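Local structure of BILBO1_N domain-containing protein (Trypanosoma brucei equiperdum, 7A1I) at residues Ala11-Gly16 with Thr93-Ala98; Ala42-Phe47 with Ser53-Val58; Ala28-Ser33 with Thr78-Asn83. The protein is of unknown function but carries a BILBO1-type N-terminal domain of the ubiquitin clan, which probably serves in protein binding. All coordinates share one frame; numbering follows the deposited sequence.

Interaction 1: residues Ala11-Gly16 with Thr93-Ala98; sequences ATDCDG and TLDIPA
D13, near the end of strand 6-14, faces D95 in the loop that follows strand 84-89, and their CA atoms are 6.7 Å apart. No direct hydrogen bond joins the two backbones or their side chains. Side-chain contact is light. CB of D13 comes within 4.0 Å of D95 OD2, and the D13 carboxylate runs on past the methyl CG2 of T93. The D13 and T93 side chains slide past each other in opposite directions. D13 has CG anti to its own N (chi1 -175°), which swings the carboxylate toward the loop and over the turn that follows the strand. There OD2 accepts a bond from G16 N at 3.2 Å, with an N-H...O angle of 159°. The nitrogen meets OD2 on the syn side but well out of the carboxylate plane. This is an Asx motif, and it sits at the tight turn of the hairpin formed by strands 6-14 and 17-25. D15 and G16 both have positive phi there, close to a type I' turn. That hairpin is the opening element of a ubiquitin-like fold. Four waters bridge the two segments. One accepts from D13 N at 3.0 Å and lies 2.7 Å from D95 OD2. A second bridges D13 OD2 and L94 O. A third accepts from I96 N at 2.8 Å, lies 2.9 Å from D13 OD1 and is also near L94 O. A fourth spans G16 O and I96 O. D13 OD1 and D95 OD1 are 4.3 Å apart, but both form salt bridges with K18 NZ. The shared lysine should offset much of their like charge. D95 OD1 also bonds to Y87 OH, while T93 OG1 is tied to P91 O.

Interaction 2: residues Ala42-Phe47 with Ser53-Val58; sequences AFNNYF and SRAFAV
F56 packs against helix residues F43, N44 and F47, and its side chain touches all three. CB lies over one face of the F47 ring, toward the rim, and 3.8 Å from N44 ND2. F56 has CG anti to its backbone N (chi1 173°), which sends the ring across F47 and alongside F43. CG meets CB of F43 at 3.6 Å. That F43 carbon sits almost above the centre of the F56 ring, 13° off its normal, and makes a CH-pi contact. CD1 is next, 4.0 Å from F47 CZ. Here the F56 edge points at the F47 face, with the planes 87° apart, so the pair is T-shaped. CD2 and CE1 lie beside F43 CB, and CE2 beside both CB and CD1 of F43. At the tip, CZ reaches CD1 of F43 at 3.7 Å. The F43 and F56 planes are oblique to each other. The three rings form an aromatic cluster. N44 grips the backbone of the same residue. Its OD1 accepts from F56 N at 2.8 Å, a fairly straight bond whose donor sits well above the carbonyl plane. Its ND2 gives to F56 O at 3.0 Å in a more bent bond. One amide thus serves both the N-H and the C=O of F56, and it ties this extended segment to the helix. ND2 also bonds to T40 O, one turn back, which helps fix the flip of the amide. R54 O lies at the edge of the F47 ring, near its plane. The cluster lies between helix 32-50 and the sheet: F43 rests on V10 of strand 6-14 and L21 of strand 17-25, F47 on C14, and F56 on T12.

Interaction 3: residues Ala28-Ser33 with Thr78-Asn83; sequences AGPSVS and TQLLHN
Q79 OE1 is gripped by two backbone N-H groups, those of E75 and R76, which pins the 3-10 turn just ahead of L80, the residue that meets P30 and V32. L80 follows directly and is the centre of an inverse gamma turn. The bond that closes this turn, L81 N to Q79 O at 3.2 Å, is weak. The kink turns the L80 side chain toward the start of helix 32-50. Its chain is extended at the second torsion, with CD1 anti to CA (chi2 -178°), and CD1 does the touching. CG2 of V32 is the closest partner of L80 CD1, at 3.8 Å, and CA of V32 follows at 4.0 Å. The two side chains cross at about a right angle. The V32 branch that touches, CG2, is the one beside its backbone N. P30 adds a looser contact, with its ring carbon CG 4.4 Å from L80 CD1 and its carbonyl O 4.2 Å from the same methyl. The backbone C of S31 is 4.3 Å from L80 CD1. One methyl therefore lies against three successive residues at the entry to the helix. Ahead of P30, G29 has a positive phi, a backbone shape that strongly suits a residue without a CB. P30 and L80 both also rest on I8 of strand 6-14, and L80 and V32 on L74. No hydrogen bond crosses between 28-33 and 78-83. The contact itself is apolar, and polar fixing comes from its margins, where V32 N bonds to T77 OG1 and OG of S31, the N-cap residue, bonds weakly to R34 N.

Interaction 2 lies nested along the chain inside the loop closed by interaction 3, and interaction 3 inside that closed by interaction 1. Interactions 1 and 2 have centres 13 Å apart and touch. Their shared boundary holds a salt bridge of 2.7 Å between D15 OD1 and R54 NH2, and T12 and C14 pack on the aromatic cluster. Interaction 3 lies on the opposite side of the chain's centre, about 23 Å and 22 Å from the centres of interactions 1 and 2. Helix 32-50 joins interactions 2 and 3. Interaction 3 lies at its start, interaction 2 on its later turns, and interaction 1 at the hairpin turn of strands 6-14 and 17-25.

Interaction 1: residues Ala11-Gly16 with Thr93-Ala98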
loop_
_atom_site.group_PDB
_atom_site.type_symbol
_atom_site.label_atom_id
_atom_site.label_comp_id
_atom_site.label_asym_id
_atom_site.label_seq_id
_atom_site.Cartn_x
_atom_site.Cartn_y
_atom_site.Cartn_z
ATOM N N ALA A 11 -0.192 -1.102 -1.939
ATOM C CA ALA A 11 0.514 -2.290 -2.435
ATOM C C ALA A 11 1.914 -2.322 -1.838
ATOM O O ALA A 11 2.403 -1.319 -1.300
ATOM C CB ALA A 11 0.572 -2.322 -3.970
ATOM N N THR A 12 2.513 -3.512 -1.858
ATOM C CA THR A 12 3.867 -3.713 -1.339
ATOM C C THR A 12 4.413 -5.019 -1.913
ATOM O O THR A 12 3.687 -5.790 -2.536
ATOM C CB THR A 12 3.891 -3.714 0.204
ATOM O OG1 THR A 12 5.231 -3.509 0.696
ATOM C CG2 THR A 12 3.308 -4.992 0.788
ATOM N N ASP A 13 5.699 -5.261 -1.680
ATOM C CA ASP A 13 6.376 -6.449 -2.187
ATOM C C ASP A 13 6.327 -7.589 -1.174
ATOM O O ASP A 13 6.601 -7.399 0.011
ATOM C CB ASP A 13 7.829 -6.112 -2.525
ATOM C CG ASP A 13 8.571 -7.271 -3.176
ATOM O OD1 ASP A 13 8.610 -7.324 -4.426
ATOM O OD2 ASP A 13 9.138 -8.113 -2.439
ATOM N N CYS A 14 6.006 -8.787 -1.649
ATOM C CA CYS A 14 5.992 -9.992 -0.825
ATOM C C CYS A 14 6.754 -11.069 -1.593
ATOM O O CYS A 14 6.239 -11.651 -2.559
ATOM C CB CYS A 14 4.571 -10.421 -0.489
ATOM S SG CYS A 14 4.504 -11.828 0.639
ATOM N N ASP A 15 8.007 -11.273 -1.178
ATOM C CA ASP A 15 8.905 -12.283 -1.733
ATOM C C ASP A 15 8.983 -12.202 -3.254
ATOM O O ASP A 15 9.010 -13.218 -3.955
ATOM C CB ASP A 15 8.487 -13.675 -1.273
ATOM C CG ASP A 15 8.998 -13.998 0.117
ATOM O OD1 ASP A 15 9.646 -13.115 0.725
ATOM O OD2 ASP A 15 8.753 -15.120 0.608
ATOM N N GLY A 16 9.044 -10.974 -3.765
ATOM C CA GLY A 16 9.191 -10.716 -5.181
ATOM C C GLY A 16 7.902 -10.407 -5.914
ATOM O O GLY A 16 7.954 -9.799 -6.988
ATOM N N THR A 93 14.715 -5.258 1.906
ATOM C CA THR A 93 13.877 -5.789 0.838
ATOM C C THR A 93 14.436 -5.381 -0.517
ATOM O O THR A 93 14.692 -4.199 -0.757
ATOM C CB THR A 93 12.419 -5.290 1.000
ATOM O OG1 THR A 93 11.831 -5.881 2.164
ATOM C CG2 THR A 93 11.565 -5.652 -0.212
ATOM N N LEU A 94 14.659 -6.366 -1.387
ATOM C CA LEU A 94 14.950 -6.122 -2.796
ATOM C C LEU A 94 13.639 -5.834 -3.510
ATOM O O LEU A 94 12.760 -6.705 -3.579
ATOM C CB LEU A 94 15.663 -7.311 -3.432
ATOM C CG LEU A 94 16.097 -7.128 -4.894
ATOM C CD1 LEU A 94 17.101 -5.991 -5.082
ATOM C CD2 LEU A 94 16.672 -8.447 -5.442
ATOM N N ASP A 95 13.456 -4.598 -3.949
ATOM C CA ASP A 95 12.190 -4.160 -4.526
ATOM C C ASP A 95 12.389 -3.956 -6.032
ATOM O O ASP A 95 12.939 -2.942 -6.472
ATOM C CB ASP A 95 11.698 -2.917 -3.788
ATOM C CG ASP A 95 10.190 -2.835 -3.729
ATOM O OD1 ASP A 95 9.533 -3.087 -4.759
ATOM O OD2 ASP A 95 9.654 -2.585 -2.623
ATOM N N ILE A 96 12.010 -4.957 -6.820
ATOM C CA ILE A 96 12.151 -4.889 -8.267
ATOM C C ILE A 96 10.799 -4.489 -8.845
ATOM O O ILE A 96 9.765 -5.014 -8.417
ATOM C CB ILE A 96 12.663 -6.220 -8.837
ATOM C CG1 ILE A 96 14.065 -6.502 -8.298
ATOM C CG2 ILE A 96 12.715 -6.203 -10.381
ATOM C CD1 ILE A 96 14.613 -7.849 -8.709
ATOM N N PRO A 97 10.758 -3.566 -9.803
ATOM C CA PRO A 97 9.473 -3.150 -10.376
ATOM C C PRO A 97 8.744 -4.306 -11.049
ATOM O O PRO A 97 9.333 -5.100 -11.784
ATOM C CB PRO A 97 9.875 -2.071 -11.389
ATOM C CG PRO A 97 11.171 -1.536 -10.856
ATOM C CD PRO A 97 11.874 -2.729 -10.279
ATOM N N ALA A 98 7.444 -4.389 -10.782
ATOM C CA ALA A 98 6.569 -5.371 -11.413
ATOM C C ALA A 98 5.151 -4.819 -11.392
ATOM O O ALA A 98 4.862 -3.823 -10.726
ATOM C CB ALA A 98 6.632 -6.725 -10.697
HETATM O O HOH W 1 7.730 -3.262 -0.880
HETATM O O HOH W 2 11.685 -8.951 -2.763
HETATM O O HOH W 3 11.093 -7.491 -5.971
HETATM O O HOH W 4 9.492 -7.895 -8.720
#

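Interaction 2: residues Ala42-Phe47 with Ser53-Val58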
loop_
_atom_site.group_PDB
_atom_site.type_symbol
_atom_site.label_atom_id
_atom_site.label_comp_id
_atom_site.label_asym_id
_atom_site.label_seq_id
_atom_site.Cartn_x
_atom_site.Cartn_y
_atom_site.Cartn_z
ATOM N N ALA A 42 -2.451 -5.013 8.351
ATOM C CA ALA A 42 -2.970 -5.901 7.316
ATOM C C ALA A 42 -1.862 -6.713 6.669
ATOM O O ALA A 42 -2.034 -7.910 6.419
ATOM C CB ALA A 42 -3.723 -5.103 6.253
ATOM N N PHE A 43 -0.722 -6.093 6.382
ATOM C CA PHE A 43 0.341 -6.832 5.720
ATOM C C PHE A 43 1.092 -7.735 6.685
ATOM O O PHE A 43 1.580 -8.794 6.272
ATOM C CB PHE A 43 1.312 -5.884 5.019
ATOM C CG PHE A 43 0.784 -5.334 3.732
ATOM C CD1 PHE A 43 0.770 -3.960 3.509
ATOM C CD2 PHE A 43 0.295 -6.180 2.752
ATOM C CE1 PHE A 43 0.274 -3.444 2.325
ATOM C CE2 PHE A 43 -0.195 -5.674 1.563
ATOM C CZ PHE A 43 -0.212 -4.300 1.350
ATOM N N ASN A 44 1.183 -7.378 7.966
ATOM C CA ASN A 44 1.725 -8.351 8.903
ATOM C C ASN A 44 0.838 -9.593 8.975
ATOM O O ASN A 44 1.342 -10.721 8.973
ATOM C CB ASN A 44 1.905 -7.718 10.275
ATOM C CG ASN A 44 3.266 -7.084 10.442
ATOM O OD1 ASN A 44 4.267 -7.782 10.546
ATOM N ND2 ASN A 44 3.310 -5.742 10.478
ATOM N N ASN A 45 -0.488 -9.411 8.998
ATOM C CA ASN A 45 -1.367 -10.583 8.979
ATOM C C ASN A 45 -1.266 -11.337 7.657
ATOM O O ASN A 45 -1.355 -12.574 7.626
ATOM C CB ASN A 45 -2.813 -10.172 9.239
ATOM C CG ASN A 45 -3.091 -9.937 10.709
ATOM O OD1 ASN A 45 -2.454 -10.541 11.570
ATOM N ND2 ASN A 45 -4.031 -9.043 11.003
ATOM N N TYR A 46 -1.099 -10.617 6.549
ATOM C CA TYR A 46 -0.923 -11.293 5.268
ATOM C C TYR A 46 0.343 -12.147 5.264
ATOM O O TYR A 46 0.290 -13.348 4.966
ATOM C CB TYR A 46 -0.899 -10.261 4.137
ATOM C CG TYR A 46 -0.807 -10.892 2.764
ATOM C CD1 TYR A 46 0.418 -10.982 2.096
ATOM C CD2 TYR A 46 -1.930 -11.402 2.139
ATOM C CE1 TYR A 46 0.505 -11.585 0.835
ATOM C CE2 TYR A 46 -1.850 -11.996 0.879
ATOM C CZ TYR A 46 -0.630 -12.064 0.231
ATOM O OH TYR A 46 -0.555 -12.650 -1.013
ATOM N N PHE A 47 1.471 -11.566 5.685
ATOM C CA PHE A 47 2.718 -12.320 5.811
ATOM C C PHE A 47 2.531 -13.558 6.675
ATOM O O PHE A 47 3.049 -14.634 6.342
ATOM C CB PHE A 47 3.832 -11.452 6.415
ATOM C CG PHE A 47 4.538 -10.548 5.428
ATOM C CD1 PHE A 47 3.966 -10.226 4.207
ATOM C CD2 PHE A 47 5.806 -10.042 5.731
ATOM C CE1 PHE A 47 4.637 -9.391 3.304
ATOM C CE2 PHE A 47 6.479 -9.200 4.844
ATOM C CZ PHE A 47 5.895 -8.872 3.627
ATOM N N SER A 53 7.822 -15.419 8.227
ATOM C CA SER A 53 8.092 -15.198 9.643
ATOM C C SER A 53 8.545 -13.776 9.954
ATOM O O SER A 53 8.345 -13.305 11.081
ATOM C CB SER A 53 9.148 -16.189 10.132
ATOM O OG SER A 53 10.177 -16.312 9.168
ATOM N N ARG A 54 9.174 -13.087 9.004
ATOM C CA ARG A 54 9.648 -11.736 9.273
ATOM C C ARG A 54 8.476 -10.759 9.342
ATOM O O ARG A 54 7.426 -10.960 8.729
ATOM C CB ARG A 54 10.648 -11.283 8.213
ATOM C CG ARG A 54 10.035 -10.977 6.870
ATOM C CD ARG A 54 11.107 -10.674 5.826
ATOM N NE ARG A 54 10.511 -10.427 4.516
ATOM C CZ ARG A 54 10.323 -11.371 3.600
ATOM N NH1 ARG A 54 10.692 -12.621 3.852
ATOM N NH2 ARG A 54 9.761 -11.066 2.436
ATOM N N ALA A 55 8.666 -9.699 10.110
ATOM C CA ALA A 55 7.634 -8.686 10.267
ATOM C C ALA A 55 7.599 -7.749 9.063
ATOM O O ALA A 55 8.602 -7.555 8.371
ATOM C CB ALA A 55 7.874 -7.877 11.542
ATOM N N PHE A 56 6.412 -7.211 8.783
ATOM C CA PHE A 56 6.266 -6.158 7.791
ATOM C C PHE A 56 6.413 -4.789 8.446
ATOM O O PHE A 56 5.834 -4.531 9.506
ATOM C CB PHE A 56 4.909 -6.253 7.084
ATOM C CG PHE A 56 4.646 -5.100 6.166
ATOM C CD1 PHE A 56 5.073 -5.138 4.839
ATOM C CD2 PHE A 56 3.986 -3.962 6.632
ATOM C CE1 PHE A 56 4.851 -4.059 3.998
ATOM C CE2 PHE A 56 3.757 -2.895 5.804
ATOM C CZ PHE A 56 4.189 -2.938 4.478
ATOM N N ALA A 57 7.155 -3.893 7.795
ATOM C CA ALA A 57 7.203 -2.505 8.244
ATOM C C ALA A 57 7.436 -1.583 7.054
ATOM O O ALA A 57 8.029 -1.977 6.043
ATOM C CB ALA A 57 8.295 -2.281 9.295
ATOM N N VAL A 58 6.969 -0.344 7.184
ATOM C CA VAL A 58 7.146 0.678 6.157
ATOM C C VAL A 58 8.336 1.551 6.519
ATOM O O VAL A 58 8.409 2.072 7.643
ATOM C CB VAL A 58 5.876 1.533 5.999
ATOM C CG1 VAL A 58 6.097 2.645 4.970
ATOM C CG2 VAL A 58 4.712 0.664 5.592
#

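Interaction 3: residues Ala28-Ser33 with Thr78-Asn83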
loop_
_atom_site.group_PDB
_atom_site.type_symbol
_atom_site.label_atom_id
_atom_site.label_comp_id
_atom_site.label_asym_id
_atom_site.label_seq_id
_atom_site.Cartn_x
_atom_site.Cartn_y
_atom_site.Cartn_z
ATOM N N ALA A 28 -15.226 11.323 4.390
ATOM C CA ALA A 28 -14.139 12.205 4.801
ATOM C C ALA A 28 -12.791 11.646 4.361
ATOM O O ALA A 28 -12.015 12.328 3.681
ATOM C CB ALA A 28 -14.175 12.422 6.315
ATOM N N GLY A 29 -12.493 10.403 4.733
ATOM C CA GLY A 29 -11.283 9.759 4.286
ATOM C C GLY A 29 -10.302 9.473 5.402
ATOM O O GLY A 29 -10.514 9.815 6.567
ATOM N N PRO A 30 -9.209 8.808 5.062
ATOM C CA PRO A 30 -8.173 8.524 6.052
ATOM C C PRO A 30 -7.129 9.631 6.096
ATOM O O PRO A 30 -6.969 10.423 5.165
ATOM C CB PRO A 30 -7.556 7.213 5.545
ATOM C CG PRO A 30 -7.719 7.293 4.066
ATOM C CD PRO A 30 -8.909 8.182 3.764
ATOM N N SER A 31 -6.406 9.650 7.202
ATOM C CA SER A 31 -5.182 10.420 7.310
ATOM C C SER A 31 -4.038 9.479 6.971
ATOM O O SER A 31 -4.180 8.247 7.005
ATOM C CB SER A 31 -5.003 10.997 8.716
ATOM O OG SER A 31 -4.602 9.951 9.598
ATOM N N VAL A 32 -2.905 10.059 6.582
ATOM C CA VAL A 32 -1.815 9.204 6.131
ATOM C C VAL A 32 -1.380 8.264 7.245
ATOM O O VAL A 32 -1.185 7.061 7.023
ATOM C CB VAL A 32 -0.634 10.047 5.627
ATOM C CG1 VAL A 32 0.486 9.114 5.231
ATOM C CG2 VAL A 32 -1.062 10.911 4.450
ATOM N N SER A 33 -1.247 8.781 8.465
ATOM C CA SER A 33 -0.757 7.931 9.544
ATOM C C SER A 33 -1.713 6.777 9.824
ATOM O O SER A 33 -1.274 5.640 10.055
ATOM C CB SER A 33 -0.530 8.752 10.800
ATOM O OG SER A 33 -1.776 9.091 11.373
ATOM N N THR A 78 -3.853 15.431 2.152
ATOM C CA THR A 78 -4.478 15.937 0.931
ATOM C C THR A 78 -4.071 15.150 -0.307
ATOM O O THR A 78 -4.743 15.252 -1.338
ATOM C CB THR A 78 -4.139 17.424 0.703
ATOM O OG1 THR A 78 -2.721 17.617 0.797
ATOM C CG2 THR A 78 -4.841 18.305 1.719
ATOM N N GLN A 79 -3.023 14.333 -0.226
ATOM C CA GLN A 79 -2.656 13.486 -1.352
ATOM C C GLN A 79 -3.541 12.251 -1.478
ATOM O O GLN A 79 -3.454 11.544 -2.494
ATOM C CB GLN A 79 -1.196 13.050 -1.224
ATOM C CG GLN A 79 -0.176 14.160 -1.410
ATOM C CD GLN A 79 1.226 13.655 -1.129
ATOM O OE1 GLN A 79 1.655 13.591 0.033
ATOM N NE2 GLN A 79 1.946 13.260 -2.191
ATOM N N LEU A 80 -4.357 11.943 -0.472
ATOM C CA LEU A 80 -5.143 10.713 -0.491
ATOM C C LEU A 80 -6.512 11.024 -1.081
ATOM O O LEU A 80 -7.481 11.300 -0.368
ATOM C CB LEU A 80 -5.229 10.107 0.905
ATOM C CG LEU A 80 -3.849 9.616 1.358
ATOM C CD1 LEU A 80 -3.888 8.961 2.739
ATOM C CD2 LEU A 80 -3.246 8.658 0.322
ATOM N N LEU A 81 -6.584 10.969 -2.411
ATOM C CA LEU A 81 -7.820 11.139 -3.159
ATOM C C LEU A 81 -8.489 9.784 -3.388
ATOM O O LEU A 81 -7.911 8.724 -3.148
ATOM C CB LEU A 81 -7.540 11.810 -4.506
ATOM C CG LEU A 81 -6.616 13.034 -4.517
ATOM C CD1 LEU A 81 -6.433 13.573 -5.936
ATOM C CD2 LEU A 81 -7.112 14.115 -3.572
ATOM N N HIS A 82 -9.719 9.826 -3.886
ATOM C CA HIS A 82 -10.423 8.592 -4.195
ATOM C C HIS A 82 -9.668 7.792 -5.249
ATOM O O HIS A 82 -9.041 8.352 -6.151
ATOM C CB HIS A 82 -11.851 8.886 -4.657
ATOM C CG HIS A 82 -12.664 7.653 -4.907
ATOM N ND1 HIS A 82 -12.601 6.541 -4.092
ATOM C CD2 HIS A 82 -13.584 7.367 -5.860
ATOM C CE1 HIS A 82 -13.428 5.616 -4.545
ATOM N NE2 HIS A 82 -14.040 6.094 -5.615
ATOM N N ASN A 83 -9.678 6.471 -5.083
ATOM C CA ASN A 83 -9.034 5.533 -5.999
ATOM C C ASN A 83 -7.529 5.733 -6.067
ATOM O O ASN A 83 -6.895 5.314 -7.045
ATOM C CB ASN A 83 -9.635 5.611 -7.409
ATOM C CG ASN A 83 -10.987 4.933 -7.507
ATOM O OD1 ASN A 83 -11.307 4.042 -6.716
ATOM N ND2 ASN A 83 -11.789 5.346 -8.487
#